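Local coordinates for hypothetical protein TM0894 (PDB 1ZTC) that probably cleaves RNA by hydrolysis, as a metallo-beta-lactamase-fold enzyme that holds two nickel ions at neighbouring sites, at residues I17-G22 with M57-E62; K43-I48 with I74-F79; K145-P150 with S158-T163. One frame throughout, in Å; residues are numbered along the deposited sequence.

Contact 1 of 3, residues I17-G22 with M57-E62; sequences ILVTGG and MDELEE
Leu18 and Val19, at the end of strand 13-19, face Leu60 and Glu59 on the first turn of helix 57-67; the axes of segments 17-19 and 57-62 approach to 8.1 Å, with N-to-C directions 143° apart. The apolar half of the contact converges on one methyl. Leu60 CG stands anti to its own carbonyl carbon (chi1 -71°), and from there CD2 reaches Val19 CG2 at 3.9 Å. The same CD2 lies 4.0 Å from Leu18 CD1, and in both pairs the side chains cross at about a right angle. Glu59 makes the polar half. Its CG is anti to the backbone N (chi1 -166°) and the rest of the chain is extended, laying the carboxylate against Val19 with OE1 3.6 Å from Val19 CG2. That oxygen has its salt bridge across a subunit boundary, to Arg29 of the second subunit. Its partner OE2 stands 3.4 Å from Leu18 O, two acceptors that cannot bond each other. Lys63 NZ is hydrogen-bonded to Leu18 O and makes a long, weak ion pair with OE2; its positive charge probably eases any repulsion between the two oxygens. Separately, a water links the carboxylate to the strand end, donating to Glu59 OE2 at 2.7 Å and accepting from Thr20 N at 3.0 Å. On the strand itself, Leu18 and Val19 both pair with Val37, a classic beta bulge. Beyond it the chain runs on to Gly22, whose O accepts a hydrogen bond from ND1 of the nickel ligand His211. Such packing of a helix on the face of a mixed sheet is characteristic of the layered alpha-beta/beta-alpha architecture of the metallo-beta-lactamase fold.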
# COMPACT_ATOMS: atom_id res chain seq x y z
N ILE A 17 12.55 -5.79 -18.09
CA ILE A 17 11.59 -5.90 -17.01
C ILE A 17 10.93 -4.53 -16.83
O ILE A 17 11.55 -3.59 -16.35
CB ILE A 17 12.24 -6.41 -15.71
CG1 ILE A 17 12.79 -7.83 -15.95
CG2 ILE A 17 11.20 -6.48 -14.58
CD1 ILE A 17 13.75 -8.32 -14.88
N LEU A 18 9.67 -4.41 -17.24
CA LEU A 18 8.98 -3.14 -17.21
C LEU A 18 8.55 -2.75 -15.80
O LEU A 18 8.54 -1.57 -15.43
CB LEU A 18 7.76 -3.19 -18.11
CG LEU A 18 8.00 -3.56 -19.57
CD1 LEU A 18 6.74 -3.29 -20.36
CD2 LEU A 18 9.20 -2.79 -20.16
N VAL A 19 8.18 -3.76 -15.03
CA VAL A 19 7.72 -3.62 -13.66
C VAL A 19 8.25 -4.81 -12.86
O VAL A 19 8.10 -5.94 -13.28
CB VAL A 19 6.17 -3.71 -13.63
CG1 VAL A 19 5.61 -3.83 -12.22
CG2 VAL A 19 5.53 -2.57 -14.44
N THR A 20 8.83 -4.55 -11.70
CA THR A 20 9.02 -5.62 -10.71
C THR A 20 7.84 -5.59 -9.75
O THR A 20 7.46 -4.55 -9.20
CB THR A 20 10.36 -5.57 -9.92
OG1 THR A 20 10.41 -4.38 -9.17
CG2 THR A 20 11.54 -5.62 -10.86
N GLY A 21 7.23 -6.75 -9.58
CA GLY A 21 5.96 -6.86 -8.88
C GLY A 21 6.07 -6.77 -7.39
O GLY A 21 7.16 -6.78 -6.83
N GLY A 22 4.91 -6.72 -6.74
CA GLY A 22 4.84 -6.62 -5.31
C GLY A 22 3.49 -7.01 -4.79
O GLY A 22 2.68 -7.62 -5.50
N MSE A 57 -0.17 1.12 -13.80
CA MSE A 57 -0.46 1.93 -14.97
C MSE A 57 0.51 3.09 -15.19
O MSE A 57 0.89 3.36 -16.33
CB MSE A 57 -1.92 2.45 -14.96
CG MSE A 57 -2.21 3.44 -13.82
SE MSE A 57 -4.10 3.95 -13.82
CE MSE A 57 -4.50 3.54 -11.83
N ASP A 58 0.92 3.78 -14.13
CA ASP A 58 1.87 4.89 -14.30
C ASP A 58 3.26 4.38 -14.69
O ASP A 58 3.95 5.00 -15.47
CB ASP A 58 2.02 5.72 -13.03
CG ASP A 58 0.72 6.42 -12.63
OD1 ASP A 58 -0.12 6.65 -13.53
OD2 ASP A 58 0.59 6.75 -11.41
N GLU A 59 3.68 3.26 -14.10
CA GLU A 59 4.99 2.70 -14.45
C GLU A 59 4.99 2.22 -15.90
O GLU A 59 5.97 2.44 -16.63
CB GLU A 59 5.42 1.56 -13.52
CG GLU A 59 6.92 1.23 -13.67
CD GLU A 59 7.47 0.28 -12.60
OE1 GLU A 59 6.67 -0.32 -11.83
OE2 GLU A 59 8.72 0.18 -12.54
N LEU A 60 3.92 1.55 -16.30
CA LEU A 60 3.82 1.08 -17.67
C LEU A 60 3.80 2.22 -18.66
O LEU A 60 4.46 2.14 -19.69
CB LEU A 60 2.61 0.17 -17.85
CG LEU A 60 2.80 -1.19 -17.17
CD1 LEU A 60 1.46 -1.87 -17.02
CD2 LEU A 60 3.81 -2.07 -17.89
N GLU A 61 3.05 3.27 -18.36
CA GLU A 61 3.01 4.46 -19.19
C GLU A 61 4.42 4.99 -19.50
O GLU A 61 4.78 5.32 -20.63
CB GLU A 61 2.22 5.54 -18.43
CG GLU A 61 1.82 6.78 -19.23
CD GLU A 61 0.59 6.50 -20.04
OE1 GLU A 61 0.73 6.06 -21.19
OE2 GLU A 61 -0.52 6.66 -19.49
N GLU A 62 5.19 5.10 -18.44
CA GLU A 62 6.55 5.60 -18.49
C GLU A 62 7.47 4.66 -19.29
O GLU A 62 8.27 5.12 -20.11
CB GLU A 62 6.94 5.74 -17.03
CG GLU A 62 8.25 6.18 -16.61
CD GLU A 62 8.26 6.11 -15.06
OE1 GLU A 62 7.63 7.00 -14.41
OE2 GLU A 62 8.82 5.12 -14.52
O HOH W 1 10.12 -1.88 -11.62

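Contact 2 of 3, residues K43-I48 with I74-F79; sequences KDRRII and ITDVLF
Arg45 and Asp76 meet over neighbouring parallel strands, the two strands of the beta-alpha-beta unit formed by strand 45-49, helix 57-67 and strand 76-78. Followed outward, Arg45 begins with CB 3.8 Å from Thr75 OG1. CG then passes Asp76 OD2, and CD comes to 3.9 Å from that same Asp76 OD2. A bend at chi3 (-84°) turns NE in toward the carboxylate, where it lies 2.8 Å from Asp76 OD2. At the tip NH2 forms a salt bridge at 2.8 Å to Asp76 OD1, which receives it on its syn lone pair and lies 21° out of the guanidinium plane. The guanidinium and carboxylate planes are 57° apart, so the pairing is twisted and not a flat bidentate one, and Asp76 OD1 has a further partner in Tyr99 OH. Thr75 CB sits 4.0 Å above the guanidinium plane, over its centre. Thr75 OG1 is busy on two counts: it accepts from Arg46 N and donates to Asp76 OD2 at 2.6 Å, tying the side chain of Asp76 to the backbone of the other strand. Arg46 O receives Thr75 N and, more weakly, Asp76 N; further on, Ile48 N binds Asp76 O and Leu78 N binds Ile48 O, the last at 2.8 Å. Past the salt bridge, on the same face, Ile47 CG2 presses on Leu78 CD1 at 3.4 Å, closer than ordinary van der Waals contact.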
# COMPACT_ATOMS: atom_id res chain seq x y z
N LYS A 43 12.63 -10.54 -33.43
CA LYS A 43 12.25 -10.25 -34.81
C LYS A 43 11.20 -9.13 -34.82
O LYS A 43 11.45 -8.02 -34.36
CB LYS A 43 11.77 -11.51 -35.55
CG LYS A 43 12.81 -12.60 -35.70
CD LYS A 43 12.21 -13.80 -36.42
CE LYS A 43 13.25 -14.84 -36.80
NZ LYS A 43 12.64 -16.09 -37.35
N ASP A 44 10.02 -9.43 -35.34
CA ASP A 44 8.91 -8.49 -35.45
C ASP A 44 7.90 -8.63 -34.31
O ASP A 44 6.81 -8.06 -34.37
CB ASP A 44 8.19 -8.77 -36.79
CG ASP A 44 7.75 -10.27 -36.96
OD1 ASP A 44 8.43 -11.20 -36.44
OD2 ASP A 44 6.71 -10.51 -37.62
N ARG A 45 8.24 -9.42 -33.31
CA ARG A 45 7.34 -9.67 -32.20
C ARG A 45 7.66 -8.77 -31.02
O ARG A 45 8.82 -8.54 -30.67
CB ARG A 45 7.41 -11.14 -31.78
CG ARG A 45 7.30 -12.14 -32.91
CD ARG A 45 6.07 -11.98 -33.76
NE ARG A 45 4.91 -12.64 -33.19
CZ ARG A 45 3.68 -12.61 -33.71
NH1 ARG A 45 3.44 -11.94 -34.84
NH2 ARG A 45 2.69 -13.24 -33.11
N ARG A 46 6.61 -8.26 -30.40
CA ARG A 46 6.70 -7.50 -29.19
C ARG A 46 5.82 -8.21 -28.16
O ARG A 46 4.59 -8.22 -28.26
CB ARG A 46 6.30 -6.06 -29.45
CG ARG A 46 7.39 -5.33 -30.24
CD ARG A 46 6.94 -3.99 -30.77
NE ARG A 46 5.83 -4.13 -31.72
CZ ARG A 46 5.94 -4.44 -33.02
NH1 ARG A 46 7.14 -4.67 -33.58
NH2 ARG A 46 4.84 -4.54 -33.76
N ILE A 47 6.50 -8.83 -27.19
CA ILE A 47 5.92 -9.87 -26.36
C ILE A 47 5.87 -9.41 -24.92
O ILE A 47 6.85 -8.90 -24.36
CB ILE A 47 6.78 -11.15 -26.44
CG1 ILE A 47 6.98 -11.58 -27.90
CG2 ILE A 47 6.17 -12.26 -25.59
CD1 ILE A 47 8.19 -12.46 -28.13
N ILE A 48 4.71 -9.61 -24.30
CA ILE A 48 4.58 -9.39 -22.85
C ILE A 48 4.27 -10.70 -22.14
O ILE A 48 3.37 -11.44 -22.53
CB ILE A 48 3.51 -8.33 -22.53
CG1 ILE A 48 4.02 -6.96 -23.01
CG2 ILE A 48 3.21 -8.30 -21.01
CD1 ILE A 48 3.01 -5.86 -23.02
N ILE A 74 1.82 -4.38 -29.28
CA ILE A 74 2.06 -5.66 -28.64
C ILE A 74 1.37 -6.76 -29.45
O ILE A 74 0.18 -6.70 -29.66
CB ILE A 74 1.53 -5.66 -27.19
CG1 ILE A 74 2.23 -4.56 -26.37
CG2 ILE A 74 1.67 -7.03 -26.56
CD1 ILE A 74 3.76 -4.58 -26.41
N THR A 75 2.17 -7.75 -29.86
CA THR A 75 1.76 -8.84 -30.73
C THR A 75 1.41 -10.13 -29.97
O THR A 75 0.64 -10.93 -30.45
CB THR A 75 2.90 -9.17 -31.74
OG1 THR A 75 4.11 -9.51 -31.02
CG2 THR A 75 3.16 -7.97 -32.63
N ASP A 76 2.03 -10.34 -28.81
CA ASP A 76 1.88 -11.60 -28.09
C ASP A 76 1.88 -11.34 -26.59
O ASP A 76 2.70 -10.56 -26.09
CB ASP A 76 3.02 -12.58 -28.42
CG ASP A 76 3.14 -12.87 -29.91
OD1 ASP A 76 2.53 -13.84 -30.39
OD2 ASP A 76 3.85 -12.11 -30.61
N VAL A 77 0.97 -12.01 -25.89
CA VAL A 77 0.90 -11.89 -24.43
C VAL A 77 0.73 -13.28 -23.84
O VAL A 77 -0.21 -14.00 -24.21
CB VAL A 77 -0.27 -10.98 -23.97
CG1 VAL A 77 -0.38 -10.96 -22.44
CG2 VAL A 77 -0.08 -9.58 -24.50
N LEU A 78 1.65 -13.65 -22.96
CA LEU A 78 1.61 -14.95 -22.30
C LEU A 78 1.33 -14.78 -20.81
O LEU A 78 1.77 -13.80 -20.18
CB LEU A 78 2.92 -15.71 -22.51
CG LEU A 78 3.33 -15.93 -23.97
CD1 LEU A 78 4.12 -14.77 -24.52
CD2 LEU A 78 4.14 -17.19 -24.09
N PHE A 79 0.58 -15.73 -20.26
CA PHE A 79 0.22 -15.72 -18.85
C PHE A 79 0.83 -16.90 -18.11
O PHE A 79 0.64 -18.05 -18.50
CB PHE A 79 -1.30 -15.80 -18.66
CG PHE A 79 -2.08 -14.74 -19.39
CD1 PHE A 79 -1.82 -13.39 -19.19
CD2 PHE A 79 -3.14 -15.11 -20.22
CE1 PHE A 79 -2.56 -12.41 -19.84
CE2 PHE A 79 -3.88 -14.15 -20.88
CZ PHE A 79 -3.59 -12.78 -20.67

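Contact 3 of 3, residues K145-P150 with S158-T163; sequences KVFHTP and SFLLDT
Lys145 pairs with Leu160, and Phe147 with Ser158, each through two backbone hydrogen bonds. At the first pair Lys145 N gives its proton to Leu160 O at 2.8 Å in a nearly straight bond (176°), and Leu160 N returns one to Lys145 O. The second repeats the pattern: Phe147 N to Ser158 O and Ser158 N to Phe147 O, both 2.9 Å. Between them lies the non-hydrogen-bonded pair Val146 and Phe159, whose backbone groups turn outward, Val146 to Glu136 and Glu137, Phe159 to Ile171. Phe159 CA nevertheless makes a CA-H...O contact with Lys145 O at 3.4 Å. This is a beta hairpin, strands 144-148 and 157-163, and the loop joining them carries His152, a ligand of one nickel ion. Near the loop two buried hydroxyls meet, Thr149 OG1 lying 2.9 Å from Ser158 OG. Thr149 OG1 is hydrogen-bonded to His156 ND1, and Ser158 OG to Thr172 O. At the far end Lys145 NZ is taken up by Glu136 O. The side chains sort onto two faces. On one, Phe147 CG is anti to its carbonyl carbon (chi1 -67°), and the ring presents its edge, CE2, to Leu160 CB at 3.7 Å; Phe197 of helix 192-201 meets that ring edge-to-face. On the other, Val146 and Phe159 lie side by side and point the same way, with Val146 CG2 at the edge of the Phe159 ring, 4.0 Å from CE1.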
# COMPACT_ATOMS: atom_id res chain seq x y z
N LYS A 145 10.80 -21.51 -23.80
CA LYS A 145 10.36 -22.84 -23.42
C LYS A 145 9.29 -22.75 -22.34
O LYS A 145 9.48 -22.09 -21.33
CB LYS A 145 11.54 -23.68 -22.95
CG LYS A 145 11.15 -25.06 -22.40
CD LYS A 145 10.66 -26.02 -23.46
CE LYS A 145 10.56 -27.42 -22.87
NZ LYS A 145 10.39 -28.47 -23.90
N VAL A 146 8.18 -23.45 -22.57
CA VAL A 146 7.01 -23.46 -21.69
C VAL A 146 6.99 -24.69 -20.81
O VAL A 146 7.11 -25.80 -21.29
CB VAL A 146 5.69 -23.46 -22.52
CG1 VAL A 146 4.49 -23.39 -21.61
CG2 VAL A 146 5.68 -22.30 -23.50
N PHE A 147 6.80 -24.48 -19.52
CA PHE A 147 6.74 -25.58 -18.56
C PHE A 147 5.43 -25.49 -17.80
O PHE A 147 5.07 -24.42 -17.29
CB PHE A 147 7.89 -25.47 -17.56
CG PHE A 147 9.24 -25.70 -18.16
CD1 PHE A 147 9.67 -26.98 -18.49
CD2 PHE A 147 10.09 -24.64 -18.38
CE1 PHE A 147 10.93 -27.18 -19.05
CE2 PHE A 147 11.35 -24.84 -18.94
CZ PHE A 147 11.77 -26.09 -19.26
N HIS A 148 4.74 -26.60 -17.72
CA HIS A 148 3.53 -26.70 -16.86
C HIS A 148 3.97 -26.90 -15.42
O HIS A 148 4.60 -27.91 -15.10
CB HIS A 148 2.63 -27.86 -17.28
CG HIS A 148 1.26 -27.82 -16.65
ND1 HIS A 148 0.43 -28.93 -16.59
CD2 HIS A 148 0.56 -26.81 -16.09
CE1 HIS A 148 -0.72 -28.59 -16.03
NE2 HIS A 148 -0.66 -27.31 -15.70
N THR A 149 3.66 -25.94 -14.58
CA THR A 149 4.14 -25.93 -13.21
C THR A 149 2.95 -25.71 -12.27
O THR A 149 2.84 -24.64 -11.66
CB THR A 149 5.23 -24.85 -13.03
OG1 THR A 149 4.75 -23.59 -13.52
CG2 THR A 149 6.49 -25.20 -13.81
N PRO A 150 2.08 -26.71 -12.15
CA PRO A 150 0.79 -26.52 -11.45
C PRO A 150 0.86 -26.57 -9.91
O PRO A 150 0.12 -27.27 -9.28
CB PRO A 150 -0.08 -27.66 -12.02
CG PRO A 150 0.93 -28.75 -12.31
CD PRO A 150 2.21 -28.06 -12.72
N SER A 158 5.48 -21.76 -16.17
CA SER A 158 6.74 -21.04 -16.05
C SER A 158 7.40 -21.02 -17.45
O SER A 158 7.16 -21.91 -18.28
CB SER A 158 7.66 -21.67 -14.98
OG SER A 158 7.00 -21.78 -13.72
N PHE A 159 8.19 -19.99 -17.69
CA PHE A 159 8.81 -19.76 -19.00
C PHE A 159 10.33 -19.56 -18.88
O PHE A 159 10.81 -18.72 -18.12
CB PHE A 159 8.23 -18.53 -19.67
CG PHE A 159 6.75 -18.56 -19.82
CD1 PHE A 159 6.15 -19.29 -20.84
CD2 PHE A 159 5.94 -17.88 -18.92
CE1 PHE A 159 4.77 -19.33 -20.98
CE2 PHE A 159 4.56 -17.91 -19.05
CZ PHE A 159 3.96 -18.64 -20.08
N LEU A 160 11.07 -20.34 -19.66
CA LEU A 160 12.51 -20.23 -19.73
C LEU A 160 12.89 -19.53 -21.02
O LEU A 160 12.50 -19.98 -22.12
CB LEU A 160 13.13 -21.63 -19.67
CG LEU A 160 14.67 -21.71 -19.60
CD1 LEU A 160 15.20 -21.20 -18.25
CD2 LEU A 160 15.10 -23.15 -19.81
N LEU A 161 13.66 -18.46 -20.90
CA LEU A 161 13.94 -17.56 -22.00
C LEU A 161 15.44 -17.60 -22.32
O LEU A 161 16.26 -17.49 -21.42
CB LEU A 161 13.54 -16.14 -21.62
CG LEU A 161 12.23 -15.89 -20.85
CD1 LEU A 161 12.09 -14.40 -20.59
CD2 LEU A 161 11.05 -16.40 -21.65
N ASP A 162 15.78 -17.70 -23.59
CA ASP A 162 17.17 -17.52 -24.00
C ASP A 162 17.33 -16.13 -24.61
O ASP A 162 16.94 -15.87 -25.74
CB ASP A 162 17.69 -18.65 -24.85
CG ASP A 162 18.02 -19.91 -23.97
OD1 ASP A 162 18.76 -19.81 -22.96
OD2 ASP A 162 17.50 -20.99 -24.30
N THR A 163 17.84 -15.23 -23.78
CA THR A 163 17.96 -13.81 -24.11
C THR A 163 19.41 -13.45 -24.41
O THR A 163 20.37 -14.07 -23.92
CB THR A 163 17.43 -12.89 -22.99
OG1 THR A 163 18.40 -12.78 -21.94
CG2 THR A 163 16.10 -13.42 -22.42

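In the fold
Contacts 1 and 2 both involve the same mixed sheet and are interleaved along the chain: helix 57-67, used in contact 1, lies in the connection between the two strands of contact 2. Their centres are 16 Å apart, and their nearest atoms stay about 5 Å from each other. Contact 3 lies in the second sheet, and its centre is about 15 Å from that of contact 2. The two sheets meet where Leu78 CD2 packs on Phe159 CE1 at 3.8 Å. Contacts 1 and 3 lie on opposite sides of the chain's centre, yet each has a side chain within about 12 Å of a nickel ion: Val19 at about 12 Å and Thr149 at about 11 Å.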